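Local coordinates for HTH-type transcriptional repressor NemR (Escherichia coli, PDB 4YZE), which represses transcription of the nemRA-gloA operon by binding the NemR box and responds to electrophiles and reactive chlorine species such as bleach, at the interface of chains A and B. Sequence-based numbering; all coordinates share one arbitrary frame. Chains: chain A/B, HTH-type transcriptional repressor NemR.

Contact 1: the interface of chains A and B. Residues chain A 160-161, 163-164, 195; chain B 168, 187-188, 191.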
loop_
_atom_site.group_PDB
_atom_site.type_symbol
_atom_site.label_atom_id
_atom_site.label_comp_id
_atom_site.label_asym_id
_atom_site.label_seq_id
_atom_site.Cartn_x
_atom_site.Cartn_y
_atom_site.Cartn_z
ATOM N N GLN A 160 -7.631 13.400 -11.095
ATOM C CA GLN A 160 -7.185 12.105 -11.596
ATOM C C GLN A 160 -5.676 11.950 -11.392
ATOM O O GLN A 160 -5.207 10.947 -10.842
ATOM C CB GLN A 160 -7.534 11.964 -13.081
ATOM N N GLN A 161 -4.916 12.960 -11.792
ATOM C CA GLN A 161 -3.468 12.841 -11.696
ATOM C C GLN A 161 -3.053 12.868 -10.239
ATOM O O GLN A 161 -2.133 12.155 -9.854
ATOM C CB GLN A 161 -2.746 13.931 -12.511
ATOM C CG GLN A 161 -1.229 13.935 -12.319
ATOM C CD GLN A 161 -0.561 12.641 -12.786
ATOM O OE1 GLN A 161 -0.063 11.841 -11.976
ATOM N NE2 GLN A 161 -0.546 12.434 -14.092
ATOM N N GLN A 163 -4.640 11.603 -7.746
ATOM C CA GLN A 163 -4.988 10.341 -7.106
ATOM C C GLN A 163 -3.959 9.275 -7.438
ATOM O O GLN A 163 -3.596 8.438 -6.603
ATOM C CB GLN A 163 -6.391 9.914 -7.546
ATOM C CG GLN A 163 -7.455 10.806 -6.941
ATOM C CD GLN A 163 -8.852 10.571 -7.492
ATOM O OE1 GLN A 163 -9.825 11.124 -6.976
ATOM N NE2 GLN A 163 -8.961 9.754 -8.538
ATOM N N VAL A 164 -3.492 9.313 -8.675
ATOM C CA VAL A 164 -2.421 8.432 -9.121
ATOM C C VAL A 164 -1.162 8.701 -8.326
ATOM O O VAL A 164 -0.486 7.767 -7.931
ATOM C CB VAL A 164 -2.127 8.638 -10.627
ATOM C CG1 VAL A 164 -0.768 8.022 -11.037
ATOM C CG2 VAL A 164 -3.262 8.062 -11.454
ATOM N N ILE A 195 6.737 12.442 -15.508
ATOM C CA ILE A 195 5.302 12.566 -15.756
ATOM C C ILE A 195 4.822 14.006 -15.564
ATOM O O ILE A 195 4.022 14.512 -16.353
ATOM C CB ILE A 195 4.501 11.601 -14.842
ATOM C CG1 ILE A 195 4.748 10.156 -15.270
ATOM C CG2 ILE A 195 3.028 11.898 -14.912
ATOM C CD1 ILE A 195 4.585 9.956 -16.775
ATOM N N LEU B 168 1.722 1.223 -8.351
ATOM C CA LEU B 168 0.441 1.889 -8.568
ATOM C C LEU B 168 -0.690 0.926 -8.264
ATOM O O LEU B 168 -1.684 1.291 -7.641
ATOM C CB LEU B 168 0.307 2.315 -10.042
ATOM C CG LEU B 168 -0.457 3.560 -10.498
ATOM C CD1 LEU B 168 -0.912 3.416 -11.987
ATOM C CD2 LEU B 168 -1.599 3.949 -9.609
ATOM N N ASN B 187 -9.298 4.912 -12.061
ATOM C CA ASN B 187 -8.388 6.026 -12.271
ATOM C C ASN B 187 -6.961 5.573 -12.613
ATOM O O ASN B 187 -6.325 6.113 -13.520
ATOM C CB ASN B 187 -8.377 6.863 -11.003
ATOM C CG ASN B 187 -7.790 8.212 -11.214
ATOM O OD1 ASN B 187 -8.447 9.098 -11.746
ATOM N ND2 ASN B 187 -6.544 8.390 -10.787
ATOM N N ALA B 188 -6.446 4.586 -11.878
ATOM C CA ALA B 188 -5.116 4.054 -12.177
ATOM C C ALA B 188 -5.098 3.478 -13.593
ATOM O O ALA B 188 -4.139 3.671 -14.344
ATOM C CB ALA B 188 -4.698 2.993 -11.159
ATOM N N HIS B 191 -4.936 6.123 -16.108
ATOM C CA HIS B 191 -3.578 6.667 -16.160
ATOM C C HIS B 191 -2.669 5.764 -16.992
ATOM O O HIS B 191 -1.883 6.261 -17.812
ATOM C CB HIS B 191 -2.999 6.864 -14.753
ATOM C CG HIS B 191 -1.652 7.528 -14.726
ATOM N ND1 HIS B 191 -0.480 6.830 -14.507
ATOM C CD2 HIS B 191 -1.294 8.826 -14.869
ATOM C CE1 HIS B 191 0.541 7.671 -14.522
ATOM N NE2 HIS B 191 0.075 8.888 -14.739
#

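Contact 2: the interface of chains A and B. Residues chain A 167-168, 170-172, 174-175; chain B 163, 166-168, 170-172, 174.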
loop_
_atom_site.group_PDB
_atom_site.type_symbol
_atom_site.label_atom_id
_atom_site.label_comp_id
_atom_site.label_asym_id
_atom_site.label_seq_id
_atom_site.Cartn_x
_atom_site.Cartn_y
_atom_site.Cartn_z
ATOM N N ALA A 167 -1.710 7.231 -4.942
ATOM C CA ALA A 167 -1.669 5.767 -5.006
ATOM C C ALA A 167 -0.222 5.324 -5.188
ATOM O O ALA A 167 0.231 4.360 -4.571
ATOM C CB ALA A 167 -2.511 5.265 -6.128
ATOM N N LEU A 168 0.517 6.053 -6.019
ATOM C CA LEU A 168 1.918 5.694 -6.284
ATOM C C LEU A 168 2.776 5.789 -5.022
ATOM O O LEU A 168 3.591 4.896 -4.725
ATOM C CB LEU A 168 2.489 6.616 -7.366
ATOM C CG LEU A 168 3.641 6.226 -8.295
ATOM C CD1 LEU A 168 4.493 7.446 -8.648
ATOM C CD2 LEU A 168 4.504 5.121 -7.784
ATOM N N LEU A 170 1.759 5.646 -1.945
ATOM C CA LEU A 170 1.289 4.624 -1.011
ATOM C C LEU A 170 1.914 3.280 -1.367
ATOM O O LEU A 170 2.496 2.592 -0.509
ATOM C CB LEU A 170 -0.267 4.565 -1.066
ATOM C CG LEU A 170 -1.102 4.727 0.207
ATOM C CD1 LEU A 170 -2.581 4.512 -0.095
ATOM C CD2 LEU A 170 -0.664 3.768 1.304
ATOM N N GLY A 171 1.845 2.912 -2.643
ATOM C CA GLY A 171 2.336 1.600 -3.054
ATOM C C GLY A 171 3.852 1.518 -2.951
ATOM O O GLY A 171 4.437 0.471 -2.621
ATOM N N ALA A 172 4.512 2.636 -3.202
ATOM C CA ALA A 172 5.969 2.611 -3.197
ATOM C C ALA A 172 6.460 2.467 -1.774
ATOM O O ALA A 172 7.451 1.779 -1.525
ATOM C CB ALA A 172 6.568 3.882 -3.857
ATOM N N LEU A 174 4.790 1.000 0.661
ATOM C CA LEU A 174 4.461 -0.354 1.062
ATOM C C LEU A 174 5.590 -1.250 0.628
ATOM O O LEU A 174 6.162 -2.011 1.415
ATOM C CB LEU A 174 3.172 -0.805 0.374
ATOM C CG LEU A 174 1.961 -1.041 1.269
ATOM C CD1 LEU A 174 0.889 -1.838 0.541
ATOM C CD2 LEU A 174 2.384 -1.752 2.513
ATOM N N GLN A 175 5.924 -1.125 -0.644
ATOM C CA GLN A 175 6.974 -1.917 -1.240
ATOM C C GLN A 175 8.344 -1.626 -0.649
ATOM O O GLN A 175 9.172 -2.528 -0.549
ATOM C CB GLN A 175 7.006 -1.629 -2.731
ATOM C CG GLN A 175 7.776 -2.636 -3.504
ATOM C CD GLN A 175 7.477 -2.547 -4.964
ATOM O OE1 GLN A 175 6.608 -1.781 -5.389
ATOM N NE2 GLN A 175 8.198 -3.326 -5.754
ATOM N N GLN B 163 8.046 -1.568 -12.316
ATOM C CA GLN B 163 8.026 -1.245 -10.894
ATOM C C GLN B 163 6.963 -0.188 -10.586
ATOM O O GLN B 163 6.289 -0.261 -9.559
ATOM C CB GLN B 163 9.403 -0.768 -10.441
ATOM C CG GLN B 163 10.434 -1.895 -10.336
ATOM C CD GLN B 163 11.827 -1.358 -10.114
ATOM O OE1 GLN B 163 12.024 -0.143 -10.076
ATOM N NE2 GLN B 163 12.807 -2.253 -9.978
ATOM N N TYR B 166 3.578 -1.762 -10.767
ATOM C CA TYR B 166 3.326 -2.606 -9.603
ATOM C C TYR B 166 2.962 -1.737 -8.406
ATOM O O TYR B 166 1.981 -1.990 -7.728
ATOM C CB TYR B 166 4.550 -3.481 -9.285
ATOM C CG TYR B 166 4.290 -4.366 -8.086
ATOM C CD1 TYR B 166 3.373 -5.403 -8.161
ATOM C CD2 TYR B 166 4.941 -4.152 -6.880
ATOM C CE1 TYR B 166 3.103 -6.215 -7.059
ATOM C CE2 TYR B 166 4.691 -4.961 -5.776
ATOM C CZ TYR B 166 3.769 -5.996 -5.878
ATOM O OH TYR B 166 3.506 -6.800 -4.786
ATOM N N ALA B 167 3.751 -0.701 -8.142
ATOM C CA ALA B 167 3.464 0.174 -6.999
ATOM C C ALA B 167 2.106 0.881 -7.128
ATOM O O ALA B 167 1.405 1.109 -6.130
ATOM C CB ALA B 167 4.602 1.195 -6.804
ATOM N N LEU B 168 1.722 1.223 -8.351
ATOM C CA LEU B 168 0.441 1.889 -8.568
ATOM C C LEU B 168 -0.690 0.926 -8.264
ATOM O O LEU B 168 -1.684 1.291 -7.641
ATOM C CB LEU B 168 0.307 2.315 -10.042
ATOM C CG LEU B 168 -0.457 3.560 -10.498
ATOM C CD1 LEU B 168 -0.912 3.416 -11.987
ATOM C CD2 LEU B 168 -1.599 3.949 -9.609
ATOM N N LEU B 170 -0.698 -1.557 -6.296
ATOM C CA LEU B 170 -0.717 -1.844 -4.865
ATOM C C LEU B 170 -1.353 -0.672 -4.132
ATOM O O LEU B 170 -2.260 -0.855 -3.334
ATOM C CB LEU B 170 0.725 -2.052 -4.388
ATOM C CG LEU B 170 1.112 -3.061 -3.312
ATOM C CD1 LEU B 170 0.709 -4.508 -3.661
ATOM C CD2 LEU B 170 2.626 -2.952 -3.070
ATOM N N GLY B 171 -0.903 0.542 -4.443
ATOM C CA GLY B 171 -1.442 1.743 -3.829
ATOM C C GLY B 171 -2.906 1.935 -4.170
ATOM O O GLY B 171 -3.695 2.320 -3.300
ATOM N N ALA B 172 -3.286 1.654 -5.419
ATOM C CA ALA B 172 -4.682 1.856 -5.831
ATOM C C ALA B 172 -5.594 0.844 -5.126
ATOM O O ALA B 172 -6.682 1.194 -4.642
ATOM C CB ALA B 172 -4.833 1.792 -7.369
ATOM N N LEU B 174 -5.038 -0.492 -2.178
ATOM C CA LEU B 174 -5.153 -0.048 -0.792
ATOM C C LEU B 174 -6.138 1.093 -0.682
ATOM O O LEU B 174 -6.983 1.104 0.210
ATOM C CB LEU B 174 -3.811 0.440 -0.259
ATOM C CG LEU B 174 -3.035 -0.476 0.658
ATOM C CD1 LEU B 174 -2.008 0.343 1.374
ATOM C CD2 LEU B 174 -4.013 -1.111 1.633
HETATM O O HOH W 1 7.820 -0.299 -7.125
#

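Contact 3: the interface of chains A and B. Residues chain A 114-115, 170, 174, 177-178; chain B 110-111, 114-115, 117, 174.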
loop_
_atom_site.group_PDB
_atom_site.type_symbol
_atom_site.label_atom_id
_atom_site.label_comp_id
_atom_site.label_asym_id
_atom_site.label_seq_id
_atom_site.Cartn_x
_atom_site.Cartn_y
_atom_site.Cartn_z
ATOM N N SER A 114 -3.634 0.735 6.983
ATOM C CA SER A 114 -4.192 0.065 5.805
ATOM C C SER A 114 -4.602 -1.383 6.102
ATOM O O SER A 114 -5.754 -1.769 5.900
ATOM C CB SER A 114 -3.132 0.016 4.733
ATOM O OG SER A 114 -2.180 -0.984 5.058
ATOM N N ALA A 115 -3.667 -2.187 6.607
ATOM C CA ALA A 115 -3.930 -3.615 6.739
ATOM C C ALA A 115 -4.885 -3.962 7.883
ATOM O O ALA A 115 -5.087 -5.141 8.197
ATOM C CB ALA A 115 -2.642 -4.378 6.876
ATOM N N LEU A 170 1.759 5.646 -1.945
ATOM C CA LEU A 170 1.289 4.624 -1.011
ATOM C C LEU A 170 1.914 3.280 -1.367
ATOM O O LEU A 170 2.496 2.592 -0.509
ATOM C CB LEU A 170 -0.267 4.565 -1.066
ATOM C CG LEU A 170 -1.102 4.727 0.207
ATOM C CD1 LEU A 170 -2.581 4.512 -0.095
ATOM C CD2 LEU A 170 -0.664 3.768 1.304
ATOM N N LEU A 174 4.790 1.000 0.661
ATOM C CA LEU A 174 4.461 -0.354 1.062
ATOM C C LEU A 174 5.590 -1.250 0.628
ATOM O O LEU A 174 6.162 -2.011 1.415
ATOM C CB LEU A 174 3.172 -0.805 0.374
ATOM C CG LEU A 174 1.961 -1.041 1.269
ATOM C CD1 LEU A 174 0.889 -1.838 0.541
ATOM C CD2 LEU A 174 2.384 -1.752 2.513
ATOM N N LYS A 177 8.894 -0.751 2.362
ATOM C CA LYS A 177 8.854 -1.293 3.710
ATOM C C LYS A 177 9.107 -2.797 3.663
ATOM O O LYS A 177 9.984 -3.318 4.369
ATOM C CB LYS A 177 7.482 -0.992 4.313
ATOM C CG LYS A 177 7.263 -1.491 5.704
ATOM C CD LYS A 177 5.870 -1.040 6.123
ATOM C CE LYS A 177 5.368 -1.748 7.354
ATOM N NZ LYS A 177 3.882 -1.620 7.437
ATOM N N ILE A 178 8.364 -3.479 2.798
ATOM C CA ILE A 178 8.505 -4.915 2.628
ATOM C C ILE A 178 9.910 -5.322 2.232
ATOM O O ILE A 178 10.482 -6.211 2.850
ATOM C CB ILE A 178 7.514 -5.471 1.596
ATOM C CG1 ILE A 178 6.090 -5.394 2.133
ATOM C CG2 ILE A 178 7.822 -6.922 1.280
ATOM C CD1 ILE A 178 5.049 -5.586 1.061
ATOM N N THR B 110 -0.513 -9.758 0.571
ATOM C CA THR B 110 0.676 -8.917 0.681
ATOM C C THR B 110 0.426 -7.710 1.586
ATOM O O THR B 110 1.254 -7.362 2.439
ATOM C CB THR B 110 1.116 -8.457 -0.693
ATOM O OG1 THR B 110 1.629 -9.588 -1.408
ATOM C CG2 THR B 110 2.194 -7.387 -0.591
ATOM N N VAL B 111 -0.746 -7.107 1.415
ATOM C CA VAL B 111 -1.139 -5.945 2.191
ATOM C C VAL B 111 -1.315 -6.313 3.651
ATOM O O VAL B 111 -0.803 -5.625 4.541
ATOM C CB VAL B 111 -2.430 -5.329 1.632
ATOM C CG1 VAL B 111 -3.055 -4.382 2.648
ATOM C CG2 VAL B 111 -2.151 -4.618 0.269
ATOM N N SER B 114 1.940 -6.941 5.183
ATOM C CA SER B 114 2.804 -5.767 5.231
ATOM C C SER B 114 2.782 -5.114 6.624
ATOM O O SER B 114 3.775 -4.525 7.046
ATOM C CB SER B 114 2.429 -4.770 4.144
ATOM O OG SER B 114 1.163 -4.185 4.391
ATOM N N ALA B 115 1.672 -5.266 7.349
ATOM C CA ALA B 115 1.516 -4.635 8.659
ATOM C C ALA B 115 2.253 -5.363 9.775
ATOM O O ALA B 115 2.321 -4.871 10.907
ATOM C CB ALA B 115 0.052 -4.520 9.011
ATOM N N VAL B 117 5.374 -7.161 9.016
ATOM C CA VAL B 117 6.634 -7.632 8.429
ATOM C C VAL B 117 7.795 -7.692 9.419
ATOM O O VAL B 117 8.630 -8.588 9.331
ATOM C CB VAL B 117 7.068 -6.821 7.190
ATOM C CG1 VAL B 117 6.058 -6.965 6.078
ATOM C CG2 VAL B 117 7.279 -5.349 7.546
ATOM N N LEU B 174 -5.038 -0.492 -2.178
ATOM C CA LEU B 174 -5.153 -0.048 -0.792
ATOM C C LEU B 174 -6.138 1.093 -0.682
ATOM O O LEU B 174 -6.983 1.104 0.210
ATOM C CB LEU B 174 -3.811 0.440 -0.259
ATOM C CG LEU B 174 -3.035 -0.476 0.658
ATOM C CD1 LEU B 174 -2.008 0.343 1.374
ATOM C CD2 LEU B 174 -4.013 -1.111 1.633
#

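Contact 4: the interface of chains A and B. Residues chain A 110, 117, 125, 128-129, 132; chain B 175, 178-180.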
loop_
_atom_site.group_PDB
_atom_site.type_symbol
_atom_site.label_atom_id
_atom_site.label_comp_id
_atom_site.label_asym_id
_atom_site.label_seq_id
_atom_site.Cartn_x
_atom_site.Cartn_y
_atom_site.Cartn_z
ATOM N N THR A 110 -0.798 5.773 7.907
ATOM C CA THR A 110 -1.781 5.348 6.915
ATOM C C THR A 110 -1.405 3.974 6.379
ATOM O O THR A 110 -2.232 3.049 6.364
ATOM C CB THR A 110 -1.949 6.366 5.767
ATOM O OG1 THR A 110 -2.566 7.557 6.272
ATOM C CG2 THR A 110 -2.840 5.795 4.681
ATOM N N VAL A 117 -7.939 -1.900 8.140
ATOM C CA VAL A 117 -9.214 -1.259 7.812
ATOM C C VAL A 117 -10.317 -2.302 7.761
ATOM O O VAL A 117 -11.461 -2.033 8.136
ATOM C CB VAL A 117 -9.170 -0.374 6.527
ATOM C CG1 VAL A 117 -8.267 0.821 6.742
ATOM C CG2 VAL A 117 -8.726 -1.162 5.294
ATOM N N ARG A 125 -12.139 4.048 9.798
ATOM C CA ARG A 125 -11.927 3.915 8.358
ATOM C C ARG A 125 -12.262 5.238 7.666
ATOM O O ARG A 125 -11.554 5.674 6.757
ATOM C CB ARG A 125 -12.775 2.779 7.780
ATOM C CG ARG A 125 -12.696 2.637 6.269
ATOM C CD ARG A 125 -14.035 2.159 5.693
ATOM N NE ARG A 125 -15.076 3.188 5.759
ATOM C CZ ARG A 125 -15.215 4.181 4.879
ATOM N NH1 ARG A 125 -14.374 4.293 3.851
ATOM N NH2 ARG A 125 -16.205 5.068 5.018
ATOM N N MET A 128 -9.643 7.832 8.067
ATOM C CA MET A 128 -8.530 7.583 7.150
ATOM C C MET A 128 -8.894 8.004 5.736
ATOM O O MET A 128 -8.068 8.535 5.014
ATOM C CB MET A 128 -8.161 6.114 7.133
ATOM C CG MET A 128 -7.641 5.606 8.473
ATOM S SD MET A 128 -7.248 3.855 8.388
ATOM C CE MET A 128 -5.779 3.877 7.352
ATOM N N ASP A 129 -10.131 7.735 5.342
ATOM C CA ASP A 129 -10.569 8.041 3.994
ATOM C C ASP A 129 -10.456 9.559 3.862
ATOM O O ASP A 129 -9.846 10.064 2.934
ATOM C CB ASP A 129 -12.003 7.550 3.787
ATOM C CG ASP A 129 -12.433 7.588 2.334
ATOM O OD1 ASP A 129 -11.562 7.713 1.447
ATOM O OD2 ASP A 129 -13.649 7.475 2.079
ATOM N N ALA A 132 -6.790 10.714 3.559
ATOM C CA ALA A 132 -6.355 10.536 2.192
ATOM C C ALA A 132 -6.957 11.597 1.239
ATOM O O ALA A 132 -6.231 12.163 0.405
ATOM C CB ALA A 132 -6.706 9.151 1.724
ATOM N N GLN B 175 -6.014 2.063 -1.589
ATOM C CA GLN B 175 -6.900 3.211 -1.579
ATOM C C GLN B 175 -8.347 2.788 -1.841
ATOM O O GLN B 175 -9.289 3.344 -1.263
ATOM C CB GLN B 175 -6.421 4.260 -2.599
ATOM C CG GLN B 175 -7.055 5.634 -2.420
ATOM C CD GLN B 175 -7.242 6.016 -0.948
ATOM O OE1 GLN B 175 -6.380 5.739 -0.103
ATOM N NE2 GLN B 175 -8.369 6.657 -0.639
ATOM N N ILE B 178 -9.563 1.254 1.483
ATOM C CA ILE B 178 -9.861 2.283 2.470
ATOM C C ILE B 178 -11.130 3.063 2.134
ATOM O O ILE B 178 -11.942 3.297 3.011
ATOM C CB ILE B 178 -8.675 3.243 2.680
ATOM C CG1 ILE B 178 -7.463 2.479 3.202
ATOM C CG2 ILE B 178 -9.039 4.348 3.671
ATOM C CD1 ILE B 178 -6.160 3.296 3.161
ATOM N N SER B 179 -11.311 3.444 0.865
ATOM C CA SER B 179 -12.457 4.284 0.482
ATOM C C SER B 179 -13.713 3.484 0.160
ATOM O O SER B 179 -14.778 4.062 -0.049
ATOM C CB SER B 179 -12.104 5.152 -0.726
ATOM O OG SER B 179 -11.571 4.367 -1.789
ATOM N N ARG B 180 -13.593 2.157 0.126
ATOM C CA ARG B 180 -14.683 1.303 -0.382
ATOM C C ARG B 180 -15.155 1.775 -1.764
ATOM O O ARG B 180 -16.342 1.982 -1.981
ATOM C CB ARG B 180 -15.877 1.259 0.571
ATOM C CG ARG B 180 -15.538 1.260 2.054
ATOM C CD ARG B 180 -14.642 0.124 2.400
ATOM N NE ARG B 180 -15.269 -1.175 2.190
ATOM C CZ ARG B 180 -14.585 -2.291 1.939
ATOM N NH1 ARG B 180 -13.251 -2.254 1.855
ATOM N NH2 ARG B 180 -15.229 -3.442 1.760
HETATM O O HOH W 2 -15.088 6.812 0.201
#

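Contact 1: the interface of chains A and B
The tight part of this dimer contact is A:Val164, set between two side chains of chain B. Its CG1 methyl, anti to the backbone N (chi1 164°), sits over the centre of one face of the B:His191 ring, 3.6 Å from the centroid, as a CH-pi contact. Its CG2 methyl, beside the backbone N, turns to the start of the histidine side chain and to the asparagine amide. It touches B:His191 CB at 3.5 Å and B:Asn187 ND2 at 3.4 Å. The A:Val164 and B:His191 side chains cross at about a right angle. B:His191 CG is anti to the backbone N (chi1 -175°), which carries the ring to the valine, and chi2 turns its face to the methyl.

Beside this core lies a polar bond. B:Asn187 ND2, the amide nitrogen, donates to the main-chain carbonyl A:Gln160 O at 2.9 Å. The bond is nearly straight, 172° at the hydrogen. It lies in the plane of both groups and uses a carbonyl lone pair. This fixes the rotation of the asparagine amide, whose OD1 then rests 3.3 Å from A:Gln160 CB.

On the looser side the glutamines hide little surface. The A:Gln161 amide stands almost perpendicular to the B:His191 ring, with NE2 3.7 Å from the ring NE2. The extended A:Gln163 crosses B:Asn187 at about a right angle, its NE2 beside the amide carbon CG. A:Ile195 barely takes part.

The site joins helix 158-179 of chain A, near its start, to helix 183-195 of chain B, with B:Leu168 at the margin.

Contact 2: the interface of chains A and B
B:Ala167, A:Gln175 and B:Leu170 bury the most surface in this part of the dimer interface, where the two copies of helix 158-179 cross. B:Ala167 marks the close approach of the backbones. Its carbonyl O lies 3.3 Å from A:Gly171 CA, and A:Ala167 makes the matching contact to B:Gly171. Small residues let the helices come this near: A:Gly171 CA and B:Gly171 CA are 3.9 Å apart. The CB of A:Ala167 also meets B:Leu168 CD2 at 3.8 Å.

B:Leu170 lies towards A:Leu174, crossing it obliquely. Its CD2 rests 4.1 Å from A:Leu174 CB, while its CG faces A:Leu174 CD1. Next to this pair, the two Leu174 side chains reach tip to tip, CD1 to CD1, at 3.7 Å. A:Leu170 crosses B:Leu174 at about a right angle.

A:Gln175 reaches out to the rim of the patch. Its CG is anti to the backbone N (chi1 -164°) and the chain beyond is extended. The amide meets the edge of the B:Tyr166 ring, with the two planes 86° apart, and A:Gln175 CD lies 3.6 Å from B:Tyr166 CD2. Polar linkage here runs through water: water 1 lies 2.6 Å from A:Gln175 OE1 and also contacts the main-chain carbonyl B:Gln163 O.

Contact 3: the interface of chains A and B
At the apolar centre, each Leu174 packs against Ser114 of the other chain. B:Leu174 CD2 presses on A:Ser114 CB at 3.4 Å, and its CD1 touches the same carbon. On the other side of the two-fold, A:Leu174 CD2 meets B:Ser114 CB at 3.4 Å. Both contacts are tighter than usual. The methyls of A:Ala115 and B:Ala115 also meet closely, CB to CB at 3.4 Å. A:Leu174 CD1 adds a looser touch to B:Val111 CG2.

Further out, A:Ile178 crosses B:Thr110 at about a right angle. Its CD1 meets B:Thr110 CG2, the methyl branch, at 3.8 Å. That methyl is anti to the backbone N of the threonine.

At the polar rim, A:Lys177 runs out as an extended chain (chi1 180°). Its side-chain amine NZ donates to the main-chain carbonyl B:Ser114 O at 2.9 Å. The nitrogen stands above the carbonyl plane, 51° out of it. The lysine CE passes B:Val117 CG2 at 4.1 Å. The B:Ser114 hydroxyl takes the crowded position (chi1 68°) and turns back to bond the carbonyl B:Val111 O within its own chain.

The site lies where helix 158-179 of chain A meets helix 108-114 of chain B and the turn after it, with the equivalent segments exchanged across the two-fold.

Contact 4: the interface of chains A and B
Apolar contacts centre on B:Ile178, which buries more surface than any other residue of this patch. Its CG2, anti to the backbone N, faces helix 122-148 of chain A and meets A:Met128 CB at 4.0 Å. Its CG1 branch (chi1 -62°) goes to the other flank and meets A:Val117 CG1 at 4.0 Å, the two side chains crossing at about a right angle. A:Ala132 CB rests against the bent side chain of B:Gln175, 3.8 Å from its NE2. B:Arg180 passes A:Arg125 obliquely through its aliphatic part, CD to CD at 3.9 Å.

A direct hydrogen bond comes from A:Arg125. Its NH1 donates to the main-chain carbonyl B:Ile178 O at 2.8 Å, with 146° at the hydrogen. The acceptor lies in the guanidinium plane, and the donor lies in the carbonyl plane. Bends at chi2 and chi3 (71°) bring the guanidinium edge to this oxygen. Within chain B, the hydroxyl B:Ser179 OG turns back to B:Gln175 O at 2.6 Å.

Water and charge complete the contact. The A:Asp129 carboxylate, its CG anti to the backbone N, lies against B:Ser179 CB through OD1. Water 2 joins A:Asp129 OD2 to the carbonyl B:Ser179 O, 2.8 Å from the latter. A:Asp129 OD2 also forms a long salt bridge of 3.7 Å with A:Arg125 NH1, which may steady the arginine.

The site docks the C-terminal end of helix 158-179 of chain B onto the early turns of helix 122-148 of chain A.

All four contacts belong to one two-fold symmetric interface, so each recurs with the chains exchanged. Helix 158-179 runs through them all. Contact 2 is its crossing point. Contact 1 lies about 11 Å away, centre to centre of the C-alpha atoms, and shares B:Leu168 with it. Contact 3 is about 9 Å from contact 2 and shares A:Leu170, A:Leu174 and B:Leu174. Contact 4 is about 13 Å from contact 3, and contacts 1 and 3 are about 20 Å apart. Pairing through C-terminal helices is typical of TetR-family repressors, whose dimers bring two DNA-binding domains together.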